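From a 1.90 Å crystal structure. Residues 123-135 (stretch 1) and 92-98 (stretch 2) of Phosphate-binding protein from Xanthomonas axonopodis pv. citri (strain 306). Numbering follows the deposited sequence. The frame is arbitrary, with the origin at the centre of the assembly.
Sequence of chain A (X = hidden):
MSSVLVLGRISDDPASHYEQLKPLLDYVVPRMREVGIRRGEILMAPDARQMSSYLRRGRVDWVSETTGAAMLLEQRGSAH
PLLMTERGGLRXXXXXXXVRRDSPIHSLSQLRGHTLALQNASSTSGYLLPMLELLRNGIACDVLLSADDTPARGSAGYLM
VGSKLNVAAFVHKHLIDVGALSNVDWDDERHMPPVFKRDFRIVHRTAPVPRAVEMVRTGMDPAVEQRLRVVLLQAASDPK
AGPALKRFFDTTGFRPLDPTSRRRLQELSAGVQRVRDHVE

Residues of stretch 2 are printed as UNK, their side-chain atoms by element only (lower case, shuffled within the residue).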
# COMPACT_ATOMS: atom_id res chain seq x y z
N SER A 123 2.39 1.29 -5.00
CA SER A 123 2.31 0.07 -4.22
C SER A 123 3.47 -0.06 -3.26
O SER A 123 4.64 0.08 -3.62
CB SER A 123 2.31 -1.13 -5.17
OG SER A 123 2.50 -2.32 -4.48
N THR A 124 3.17 -0.31 -2.00
CA THR A 124 4.22 -0.49 -0.98
C THR A 124 4.98 -1.78 -1.21
O THR A 124 6.17 -1.77 -1.44
CB THR A 124 3.62 -0.50 0.46
OG1 THR A 124 2.98 0.74 0.66
CG2 THR A 124 4.68 -0.60 1.48
N SER A 125 4.27 -2.89 -1.12
CA SER A 125 4.89 -4.17 -1.13
C SER A 125 5.22 -4.62 -2.54
O SER A 125 5.96 -5.58 -2.72
CB SER A 125 3.98 -5.21 -0.45
OG SER A 125 2.75 -5.39 -1.19
N GLY A 126 4.62 -3.96 -3.54
CA GLY A 126 4.79 -4.37 -4.93
C GLY A 126 5.55 -3.38 -5.78
O GLY A 126 5.67 -3.57 -7.00
N TYR A 127 6.09 -2.34 -5.16
CA TYR A 127 6.99 -1.42 -5.87
C TYR A 127 8.00 -0.82 -4.94
O TYR A 127 9.21 -0.96 -5.11
CB TYR A 127 6.19 -0.30 -6.61
CG TYR A 127 7.03 0.66 -7.32
CD1 TYR A 127 7.62 0.32 -8.54
CD2 TYR A 127 7.30 1.91 -6.80
CE1 TYR A 127 8.41 1.23 -9.22
CE2 TYR A 127 8.08 2.81 -7.45
CZ TYR A 127 8.65 2.47 -8.65
OH TYR A 127 9.44 3.37 -9.28
N LEU A 128 7.52 -0.13 -3.94
CA LEU A 128 8.42 0.69 -3.12
C LEU A 128 9.36 -0.20 -2.39
O LEU A 128 10.55 -0.00 -2.47
CB LEU A 128 7.65 1.60 -2.17
CG LEU A 128 6.85 2.68 -2.89
CD1 LEU A 128 5.76 3.31 -2.01
CD2 LEU A 128 7.69 3.77 -3.57
N LEU A 129 8.85 -1.16 -1.64
CA LEU A 129 9.72 -2.06 -0.87
C LEU A 129 10.66 -2.86 -1.72
O LEU A 129 11.84 -2.88 -1.43
CB LEU A 129 8.97 -2.99 0.08
CG LEU A 129 8.15 -2.24 1.15
CD1 LEU A 129 7.57 -3.29 2.10
CD2 LEU A 129 8.99 -1.23 1.91
N PRO A 130 10.14 -3.52 -2.78
CA PRO A 130 11.14 -4.24 -3.57
C PRO A 130 12.20 -3.34 -4.23
O PRO A 130 13.36 -3.74 -4.31
CB PRO A 130 10.32 -4.96 -4.64
CG PRO A 130 8.97 -4.31 -4.64
CD PRO A 130 8.77 -3.84 -3.20
N MET A 131 11.82 -2.17 -4.73
CA MET A 131 12.80 -1.30 -5.36
C MET A 131 13.82 -0.85 -4.32
O MET A 131 15.00 -0.76 -4.58
CB MET A 131 12.19 -0.04 -6.00
CG MET A 131 11.46 -0.29 -7.28
SD MET A 131 12.53 -0.98 -8.56
CE MET A 131 12.67 0.43 -9.63
N LEU A 132 13.34 -0.54 -3.12
CA LEU A 132 14.25 -0.15 -2.05
C LEU A 132 15.24 -1.27 -1.82
O LEU A 132 16.41 -1.00 -1.66
CB LEU A 132 13.48 0.15 -0.75
CG LEU A 132 14.32 0.54 0.42
CD1 LEU A 132 15.15 1.76 0.05
CD2 LEU A 132 13.39 0.81 1.59
N GLU A 133 14.74 -2.50 -1.77
CA GLU A 133 15.58 -3.64 -1.51
C GLU A 133 16.69 -3.75 -2.54
O GLU A 133 17.82 -4.07 -2.21
CB GLU A 133 14.79 -4.92 -1.41
CG GLU A 133 15.51 -6.00 -0.62
CD GLU A 133 15.43 -5.83 0.90
OE1 GLU A 133 15.05 -4.73 1.40
OE2 GLU A 133 15.77 -6.83 1.55
N LEU A 134 16.36 -3.48 -3.79
CA LEU A 134 17.32 -3.61 -4.83
C LEU A 134 18.36 -2.51 -4.67
O LEU A 134 19.55 -2.75 -4.83
CB LEU A 134 16.66 -3.58 -6.21
CG LEU A 134 15.76 -4.77 -6.53
CD1 LEU A 134 15.20 -4.54 -7.92
CD2 LEU A 134 16.41 -6.11 -6.41
N LEU A 135 17.91 -1.31 -4.33
CA LEU A 135 18.85 -0.24 -4.11
C LEU A 135 19.87 -0.56 -3.02
O LEU A 135 21.08 -0.37 -3.23
CB LEU A 135 18.14 1.07 -3.80
CG LEU A 135 17.49 1.80 -4.94
CD1 LEU A 135 16.67 2.89 -4.30
CD2 LEU A 135 18.43 2.45 -5.96
N UNK A 92 1.98 -5.65 10.69
CA UNK A 92 3.15 -5.51 9.80
C UNK A 92 2.96 -6.35 8.57
O UNK A 92 2.13 -7.28 8.51
c UNK A 92 5.00 -5.02 11.50
o UNK A 92 6.12 -5.30 12.01
c UNK A 92 4.44 -5.99 10.49
o UNK A 92 4.41 -3.93 11.80
N UNK A 93 3.72 -6.00 7.56
CA UNK A 93 3.93 -6.90 6.46
C UNK A 93 5.31 -6.72 5.86
O UNK A 93 6.03 -5.82 6.24
c UNK A 93 3.36 -3.29 4.10
c UNK A 93 1.69 -4.43 2.74
c UNK A 93 2.48 -3.31 3.00
c UNK A 93 1.81 -5.55 3.57
c UNK A 93 2.76 -6.82 5.49
c UNK A 93 3.45 -4.41 4.90
c UNK A 93 2.69 -5.55 4.64
N UNK A 94 5.65 -7.55 4.86
CA UNK A 94 6.91 -7.42 4.17
C UNK A 94 6.76 -7.89 2.76
O UNK A 94 5.76 -8.46 2.45
c UNK A 94 8.07 -8.18 4.83
n UNK A 94 7.17 -10.18 6.03
n UNK A 94 7.80 -11.81 4.81
c UNK A 94 7.85 -9.64 4.98
c UNK A 94 8.25 -10.67 4.20
c UNK A 94 7.18 -11.50 5.92
N UNK A 95 7.77 -7.58 1.96
CA UNK A 95 7.80 -8.00 0.56
C UNK A 95 8.55 -9.31 0.44
O UNK A 95 9.56 -9.52 1.12
c UNK A 95 8.60 -7.43 -1.72
o UNK A 95 7.31 -5.88 -0.41
c UNK A 95 8.33 -6.89 -0.32
N UNK A 96 8.00 -10.20 -0.38
CA UNK A 96 8.73 -11.37 -0.80
C UNK A 96 8.94 -11.36 -2.30
O UNK A 96 8.13 -10.83 -3.08
c UNK A 96 6.58 -12.88 -0.47
c UNK A 96 8.06 -12.63 -0.31
c UNK A 96 6.04 -14.03 0.42
c UNK A 96 6.38 -13.20 -1.93
N UNK A 97 10.09 -11.87 -2.68
CA UNK A 97 10.40 -12.01 -4.10
C UNK A 97 10.23 -13.47 -4.37
O UNK A 97 10.72 -14.29 -3.62
c UNK A 97 12.18 -9.52 -3.04
c UNK A 97 12.26 -9.36 -5.40
c UNK A 97 11.82 -11.61 -4.39
c UNK A 97 12.07 -10.12 -4.28
c UNK A 97 12.52 -8.01 -5.32
c UNK A 97 12.44 -8.17 -2.94
c UNK A 97 12.64 -7.42 -4.07
N UNK A 98 9.59 -13.82 -5.47
CA UNK A 98 9.41 -15.20 -5.77
C UNK A 98 9.68 -15.48 -7.24
O UNK A 98 9.55 -14.60 -8.09
c UNK A 98 8.01 -15.65 -5.38
c UNK A 98 6.95 -15.01 -6.18
c UNK A 98 5.44 -13.17 -6.54
c UNK A 98 5.53 -15.00 -8.12
c UNK A 98 6.49 -15.61 -7.37
c UNK A 98 5.00 -13.78 -7.72
c UNK A 98 6.41 -13.79 -5.77

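Position 92 carries four side-chain atoms, two carbons in a row with two oxygens on the second. It lies out of reach of the helix. That is a carboxylate one carbon from the backbone, so the residue is Asp92, and both oxygens are hydrogen-bonded elsewhere in the structure.

Position 93 has seven carbons, one followed by a six-membered ring without a hydroxyl. The CA-to-CB bond runs sideways, yet the ring swings nearer the start of the helix, where it touches Thr124 and Ser125. An all-carbon ring on a single carbon is phenylalanine, Phe93; its CZ is 3.8 Å from Thr124 CG2 and its CE2 4.0 Å from Ser125 CB.

Position 94 shows one carbon leading to a five-membered ring of three carbons and two nitrogens, an imidazole. Its CA-to-CB bond points away from the helix, and it makes no close contact there. This is His94, and its NE2 is hydrogen-bonded elsewhere.

Position 95 is small: one carbon bearing one oxygen and one carbon. Its CA-to-CB bond points toward the helix, where its CA is 5.1 Å from the CA of Ser125, and its oxygen meets Ser125 O. A beta-branched alcohol is threonine, Thr95, and Thr95 OG1 donates a hydrogen bond to Ser125 O at 2.7 Å. The same OG1 is 3.4 Å from Leu129 CB and 3.8 Å from Pro130 CD.

Position 96 has four carbons, forked at the second. Its CA-to-CB bond points away, and it touches nothing on the helix. The fork makes it Leu96.

Position 97 again has one carbon and a six-carbon ring. Its CB leaves sideways, but the ring reaches Pro130, Glu133 and Leu134. It is Phe97: CZ is 3.4 Å from Pro130 CB and 4.2 Å from Glu133 CB, and CE2 is 4.5 Å from Leu134 CD2.

Position 98 repeats the pattern of one carbon plus a six-carbon ring, but lies out of reach: Phe98.

The strand crosses the helix nearly at right angles, at 88°, with the axes 8.1 Å apart at their closest, and only alternate residues 93, 95 and 97 make close contacts. The small threonine occupies the middle, where the backbones come close, while the longer phenylalanines extend to contacts earlier and later along the helix. The polar bond falls at an irregularity in the helix: Pro130 has no amide hydrogen, and the helix is kinked where its N makes no bond to the preceding turn. Ser125 O receives no backbone bond within the helix segment, since Leu129 N bonds instead to Thr124 O at 2.8 Å. Thr95 supplies a donor there. The rule to read is one short hydroxyl for a carbonyl without a backbone partner in this stretch, flanked by aromatic rings packed on aliphatic carbons.

Stretch 2 (92-98) DFHTLFF
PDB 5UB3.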